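Local coordinates for cell division protein FtsI/penicillin binding protein 2 (PDB 4ZTK) that probably cross-links peptidoglycan as the D,D-transpeptidase of the division septum, through a penicillin-binding domain of the beta-lactamase-like fold, at residues P149-R152 with K153-E157; E61-N65 with K66-S70. All coordinates share one frame; numbering follows the deposited sequence.

Contact 1. Residues P149-R152 with K153-E157; sequences PVIR and KKLTE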
ATOM      1  N   PRO A 149      -9.003  -9.205  19.257  1.00 41.72           N
ATOM      2  CA  PRO A 149      -7.801 -10.043  19.370  1.00 42.37           C
ATOM      3  C   PRO A 149      -7.272 -10.504  18.011  1.00 41.63           C
ATOM      4  O   PRO A 149      -6.065 -10.448  17.778  1.00 45.32           O
ATOM      5  CB  PRO A 149      -8.291 -11.249  20.177  1.00 41.47           C
ATOM      6  CG  PRO A 149      -9.435 -10.729  20.965  1.00 42.96           C
ATOM      7  CD  PRO A 149     -10.116  -9.747  20.059  1.00 39.18           C
ATOM      8  N   VAL A 150      -8.166 -10.936  17.127  1.00 38.74           N
ATOM      9  CA  VAL A 150      -7.760 -11.435  15.816  1.00 34.97           C
ATOM     10  C   VAL A 150      -7.101 -10.341  14.985  1.00 35.26           C
ATOM     11  O   VAL A 150      -6.015 -10.537  14.426  1.00 35.91           O
ATOM     12  CB  VAL A 150      -8.957 -12.026  15.039  1.00 34.50           C
ATOM     13  CG1 VAL A 150      -8.561 -12.342  13.603  1.00 29.73           C
ATOM     14  CG2 VAL A 150      -9.484 -13.271  15.743  1.00 39.14           C
ATOM     15  N   ILE A 151      -7.756  -9.186  14.911  1.00 33.16           N
ATOM     16  CA  ILE A 151      -7.274  -8.090  14.074  1.00 35.70           C
ATOM     17  C   ILE A 151      -5.984  -7.456  14.610  1.00 37.32           C
ATOM     18  O   ILE A 151      -5.033  -7.251  13.861  1.00 32.90           O
ATOM     19  CB  ILE A 151      -8.355  -7.009  13.871  1.00 34.39           C
ATOM     20  CG1 ILE A 151      -9.521  -7.570  13.051  1.00 32.44           C
ATOM     21  CG2 ILE A 151      -7.767  -5.782  13.178  1.00 27.83           C
ATOM     22  CD1 ILE A 151      -9.146  -7.964  11.617  1.00 24.89           C
ATOM     23  N   ARG A 152      -5.950  -7.143  15.902  1.00 36.86           N
ATOM     24  CA  ARG A 152      -4.763  -6.513  16.475  1.00 39.28           C
ATOM     25  C   ARG A 152      -3.530  -7.415  16.392  1.00 36.81           C
ATOM     26  O   ARG A 152      -2.451  -6.962  16.023  1.00 37.02           O
ATOM     27  CB  ARG A 152      -5.004  -6.088  17.923  1.00 35.78           C
ATOM     28  CG  ARG A 152      -5.864  -4.848  18.078  1.00 45.28           C
ATOM     29  CD  ARG A 152      -5.727  -4.282  19.485  1.00 49.69           C
ATOM     30  NE  ARG A 152      -4.363  -3.836  19.749  1.00 54.16           N
ATOM     31  CZ  ARG A 152      -3.916  -3.458  20.941  1.00 58.39           C
ATOM     32  NH1 ARG A 152      -4.725  -3.476  21.991  1.00 57.25           N
ATOM     33  NH2 ARG A 152      -2.656  -3.070  21.084  1.00 67.45           N
ATOM     34  N   LYS A 153      -3.699  -8.689  16.734  1.00 36.82           N
ATOM     35  CA  LYS A 153      -2.590  -9.638  16.717  1.00 38.22           C
ATOM     36  C   LYS A 153      -2.057  -9.874  15.309  1.00 37.17           C
ATOM     37  O   LYS A 153      -0.850  -9.800  15.071  1.00 34.54           O
ATOM     38  CB  LYS A 153      -3.008 -10.969  17.342  1.00 41.12           C
ATOM     39  CG  LYS A 153      -2.018 -12.099  17.102  1.00 56.19           C
ATOM     40  CD  LYS A 153      -2.395 -13.344  17.894  1.00 70.54           C
ATOM     41  CE  LYS A 153      -1.485 -14.512  17.547  1.00 77.95           C
ATOM     42  NZ  LYS A 153      -1.558 -14.858  16.095  1.00 79.49           N
ATOM     43  N   LYS A 154      -2.955 -10.162  14.374  1.00 38.67           N
ATOM     44  CA  LYS A 154      -2.529 -10.492  13.021  1.00 35.76           C
ATOM     45  C   LYS A 154      -1.925  -9.288  12.300  1.00 31.38           C
ATOM     46  O   LYS A 154      -0.934  -9.428  11.585  1.00 33.13           O
ATOM     47  CB  LYS A 154      -3.668 -11.120  12.211  1.00 33.67           C
ATOM     48  CG  LYS A 154      -3.237 -11.646  10.843  1.00 36.96           C
ATOM     49  CD  LYS A 154      -2.134 -12.692  10.962  1.00 33.51           C
ATOM     50  CE  LYS A 154      -2.602 -13.908  11.740  1.00 33.83           C
ATOM     51  NZ  LYS A 154      -1.479 -14.849  11.996  1.00 40.47           N
ATOM     52  N   LEU A 155      -2.500  -8.104  12.495  1.00 28.45           N
ATOM     53  CA  LEU A 155      -1.942  -6.911  11.856  1.00 26.76           C
ATOM     54  C   LEU A 155      -0.589  -6.536  12.465  1.00 30.78           C
ATOM     55  O   LEU A 155       0.295  -6.029  11.770  1.00 33.06           O
ATOM     56  CB  LEU A 155      -2.913  -5.730  11.903  1.00 34.43           C
ATOM     57  CG  LEU A 155      -3.701  -5.531  10.602  1.00 40.63           C
ATOM     58  CD1 LEU A 155      -4.563  -6.748  10.289  1.00 34.46           C
ATOM     59  CD2 LEU A 155      -4.544  -4.265  10.655  1.00 34.16           C
ATOM     60  N   THR A 156      -0.428  -6.800  13.758  1.00 24.95           N
ATOM     61  CA  THR A 156       0.851  -6.579  14.419  1.00 28.85           C
ATOM     62  C   THR A 156       1.904  -7.491  13.799  1.00 35.74           C
ATOM     63  O   THR A 156       3.021  -7.062  13.512  1.00 32.37           O
ATOM     64  CB  THR A 156       0.751  -6.816  15.944  1.00 29.23           C
ATOM     65  OG1 THR A 156      -0.025  -5.766  16.533  1.00 32.94           O
ATOM     66  CG2 THR A 156       2.142  -6.838  16.596  1.00 28.92           C
ATOM     67  N   GLU A 157       1.527  -8.741  13.568  1.00 30.67           N
ATOM     68  CA  GLU A 157       2.413  -9.699  12.917  1.00 31.32           C
ATOM     69  C   GLU A 157       2.795  -9.298  11.492  1.00 29.82           C
ATOM     70  O   GLU A 157       3.848  -9.698  10.997  1.00 34.31           O
ATOM     71  CB  GLU A 157       1.789 -11.094  12.929  1.00 35.36           C
ATOM     72  CG  GLU A 157       1.774 -11.728  14.309  1.00 47.13           C
ATOM     73  CD  GLU A 157       1.102 -13.087  14.326  1.00 61.28           C
ATOM     74  OE1 GLU A 157       0.951 -13.662  15.424  1.00 69.99           O
ATOM     75  OE2 GLU A 157       0.723 -13.580  13.243  1.00 66.87           O
TER

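Contact 2. Residues E61-N65 with K66-S70; sequences ESSKN and KGLES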
ATOM      1  N   GLU A  61      12.305  10.584  -3.646  1.00 29.35           N
ATOM      2  CA  GLU A  61      11.236  11.541  -3.397  1.00 33.40           C
ATOM      3  C   GLU A  61      11.515  12.867  -4.096  1.00 30.44           C
ATOM      4  O   GLU A  61      12.661  13.193  -4.394  1.00 36.52           O
ATOM      5  CB  GLU A  61      11.033  11.758  -1.891  1.00 35.63           C
ATOM      6  CG  GLU A  61      12.230  12.368  -1.175  1.00 42.25           C
ATOM      7  CD  GLU A  61      12.047  12.429   0.336  1.00 47.97           C
ATOM      8  OE1 GLU A  61      13.051  12.269   1.065  1.00 57.20           O
ATOM      9  OE2 GLU A  61      10.905  12.640   0.796  1.00 38.88           O
ATOM     10  N   SER A  62      10.454  13.616  -4.361  1.00 34.79           N
ATOM     11  CA  SER A  62      10.558  14.930  -4.977  1.00 37.53           C
ATOM     12  C   SER A  62       9.545  15.851  -4.316  1.00 45.72           C
ATOM     13  O   SER A  62       8.391  15.463  -4.121  1.00 36.93           O
ATOM     14  CB  SER A  62      10.276  14.837  -6.477  1.00 37.86           C
ATOM     15  OG  SER A  62      10.456  16.092  -7.114  1.00 39.23           O
ATOM     16  N   SER A  63       9.981  17.058  -3.957  1.00 51.07           N
ATOM     17  CA  SER A  63       9.111  18.033  -3.298  1.00 64.24           C
ATOM     18  C   SER A  63       9.236  19.393  -3.965  1.00 69.47           C
ATOM     19  O   SER A  63      10.342  19.828  -4.278  1.00 64.18           O
ATOM     20  CB  SER A  63       9.465  18.161  -1.815  1.00 67.07           C
ATOM     21  OG  SER A  63       9.226  16.945  -1.127  1.00 80.16           O
ATOM     22  N   LYS A  64       8.109  20.069  -4.173  1.00 78.37           N
ATOM     23  CA  LYS A  64       8.126  21.338  -4.897  1.00 86.68           C
ATOM     24  C   LYS A  64       8.642  22.507  -4.058  1.00 92.55           C
ATOM     25  O   LYS A  64       9.307  23.404  -4.578  1.00 93.18           O
ATOM     26  CB  LYS A  64       6.755  21.661  -5.513  1.00 84.64           C
ATOM     27  CG  LYS A  64       5.624  21.910  -4.522  1.00 86.06           C
ATOM     28  CD  LYS A  64       4.414  22.511  -5.238  1.00 85.38           C
ATOM     29  CE  LYS A  64       3.160  22.488  -4.372  1.00 83.81           C
ATOM     30  NZ  LYS A  64       3.309  23.272  -3.115  1.00 85.53           N
ATOM     31  N   ASN A  65       8.350  22.491  -2.763  1.00 95.53           N
ATOM     32  CA  ASN A  65       8.773  23.581  -1.892  1.00 99.41           C
ATOM     33  C   ASN A  65       9.707  23.149  -0.765  1.00 93.36           C
ATOM     34  O   ASN A  65      10.206  22.023  -0.752  1.00 89.32           O
ATOM     35  CB  ASN A  65       7.561  24.337  -1.337  1.00109.73           C
ATOM     36  CG  ASN A  65       6.585  23.429  -0.614  1.00116.27           C
ATOM     37  OD1 ASN A  65       5.757  22.766  -1.239  1.00114.91           O
ATOM     38  ND2 ASN A  65       6.670  23.406   0.712  1.00120.91           N
ATOM     39  N   LYS A  66       9.935  24.058   0.176  1.00 94.37           N
ATOM     40  CA  LYS A  66      10.896  23.852   1.252  1.00 92.26           C
ATOM     41  C   LYS A  66      10.236  23.304   2.510  1.00 90.42           C
ATOM     42  O   LYS A  66       9.012  23.210   2.595  1.00 95.61           O
ATOM     43  CB  LYS A  66      11.566  25.182   1.599  1.00 96.83           C
ATOM     44  CG  LYS A  66      10.632  26.162   2.307  1.00 99.44           C
ATOM     45  CD  LYS A  66      11.335  27.461   2.672  1.00 98.72           C
ATOM     46  CE  LYS A  66      10.481  28.305   3.608  1.00 96.85           C
ATOM     47  NZ  LYS A  66       9.142  28.618   3.039  1.00 93.30           N
ATOM     48  N   GLY A  67      11.064  22.942   3.486  1.00 84.06           N
ATOM     49  CA  GLY A  67      10.596  22.658   4.830  1.00 80.42           C
ATOM     50  C   GLY A  67       9.908  21.329   5.069  1.00 77.12           C
ATOM     51  O   GLY A  67       9.662  20.962   6.218  1.00 76.21           O
ATOM     52  N   LEU A  68       9.588  20.606   4.001  1.00 75.18           N
ATOM     53  CA  LEU A  68       8.934  19.312   4.153  1.00 72.07           C
ATOM     54  C   LEU A  68       9.838  18.302   4.847  1.00 66.19           C
ATOM     55  O   LEU A  68      11.039  18.240   4.579  1.00 59.92           O
ATOM     56  CB  LEU A  68       8.494  18.748   2.799  1.00 71.56           C
ATOM     57  CG  LEU A  68       7.219  19.303   2.165  1.00 68.34           C
ATOM     58  CD1 LEU A  68       7.564  20.277   1.051  1.00 72.33           C
ATOM     59  CD2 LEU A  68       6.344  18.166   1.652  1.00 53.51           C
ATOM     60  N   GLU A  69       9.256  17.517   5.748  1.00 63.39           N
ATOM     61  CA  GLU A  69       9.965  16.380   6.310  1.00 58.52           C
ATOM     62  C   GLU A  69      10.121  15.337   5.219  1.00 54.23           C
ATOM     63  O   GLU A  69       9.203  15.108   4.433  1.00 56.09           O
ATOM     64  CB  GLU A  69       9.202  15.784   7.490  1.00 58.46           C
ATOM     65  CG  GLU A  69       9.835  14.515   8.037  1.00 58.04           C
ATOM     66  CD  GLU A  69       9.022  13.884   9.146  1.00 63.77           C
ATOM     67  OE1 GLU A  69       9.514  12.919   9.771  1.00 65.42           O
ATOM     68  OE2 GLU A  69       7.890  14.352   9.393  1.00 69.10           O
ATOM     69  N   SER A  70      11.291  14.713   5.160  1.00 49.19           N
ATOM     70  CA  SER A  70      11.532  13.671   4.180  1.00 44.79           C
ATOM     71  C   SER A  70      10.599  12.483   4.394  1.00 44.32           C
ATOM     72  O   SER A  70      10.265  12.141   5.527  1.00 40.02           O
ATOM     73  CB  SER A  70      12.983  13.200   4.251  1.00 38.86           C
ATOM     74  OG  SER A  70      13.158  12.031   3.471  1.00 38.46           O
TER

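Contact 1. Residues P149-R152 with K153-E157
Helix 148-157, a short amphipathic helix in the helical part of the transpeptidase domain, carries this contact, and its i to i+4 bonding joins Pro149-Arg152 to Lys153-Glu157. Lys153 N, Lys154 N and Leu155 N donate in turn to the carbonyls of Pro149, Val150 and Ile151; the Leu155 N to Ile151 O bond measures 3.0 Å. At the next step Arg152 O is gripped twice. Thr156 N donates to Arg152 O at 3.0 Å, and Thr156 OG1 donates to Arg152 O at 2.8 Å. The two donors come from opposite faces of the carbonyl plane. OG1 lies anti to its own carbonyl carbon (chi1 -70°), which turns the hydroxyl back along the helix onto that oxygen.

On the buried side Ile151 CG2 and Leu155 CD2 lie 4.4 Å apart, one helical turn from each other. Both side chains rest on Ile86 of helix 83-92, and Ile151 also touches Ser143 and Ala146 of helix 136-146.

A charged group occupies another side. Glu157 receives both lysines of the preceding turn: Lys153 NZ lies 2.9 Å from Glu157 OE1, met from above the carboxylate plane, while Lys154 NZ sits 2.8 Å from Glu157 OE2 on its syn side, 26° out of that plane. One cation on each oxygen should restrict rotation of the carboxylate and probably lowers its pKa. Lys154 gets there by folding at chi2 and chi3, and its NZ also donates to Ile213 O. Arg152, which takes no part in this network, makes a cation-pi contact with Trp166. With Ile151 and Leu155, at i and i+4, facing neighbouring helices while lysines and a glutamate line another side, the pattern is that of an amphipathic helix packed on a domain core.

Contact 2. Residues E61-N65 with K66-S70
Leu68 lays its CD1 methyl against the side-chain amide of Asn65, 3.3 Å from Asn65 ND2, and the two side chains cross at about a right angle. Leu68 CD1 also packs 4.0 Å from Ser63 CB, so a single leucine branch bridges the end of the strand and the turn beyond it. Asn65 holds CG between its backbone N and carbonyl carbon (chi1 56°), a position that brings Asn65 ND2 to 3.0 Å from Lys66 O; at 127° the N-H...O angle makes this hydrogen bond weak. The amide oxygen is engaged as well, since Lys64 NZ donates to Asn65 OD1 at 3.1 Å from above the carbonyl plane. This is where strand 56-63, an outermost strand of the five-stranded antiparallel sheet, runs out into the loop leading toward helix 83-92. The chain doubles back: the directions 61 to 65 and 66 to 70 differ by 156°, and Gly67 takes a positive phi at the turn. Where the returning chain draws level with Glu61, Ser70 OG lies 2.4 Å from Glu61 OE1, a hydrogen bond whose exact length is doubtful; Glu61 OE2 accepts securely from Trp71 N, so that the carboxylate probably ties strand end to loop.

Contact 1 and contact 2 lie in different parts of one transpeptidase domain: residues 149-157 belong to the helical portion, residues 61-70 to the edge of the five-stranded sheet. Their centres are 34 Å apart and their nearest atoms about 21 Å, so neither touches the other. Along the chain they come in series, 61-70 closing before 149-157 opens. Between them comes Ser80, which with Lys83 and Lys248 fits the SxxK and K(T/S)G pattern expected of a penicillin-binding active site. The helix that starts at Lys83 follows the loop of contact 2 in sequence and is a packing partner of contact 1, which relates both to the element that probably carries the catalytic motif.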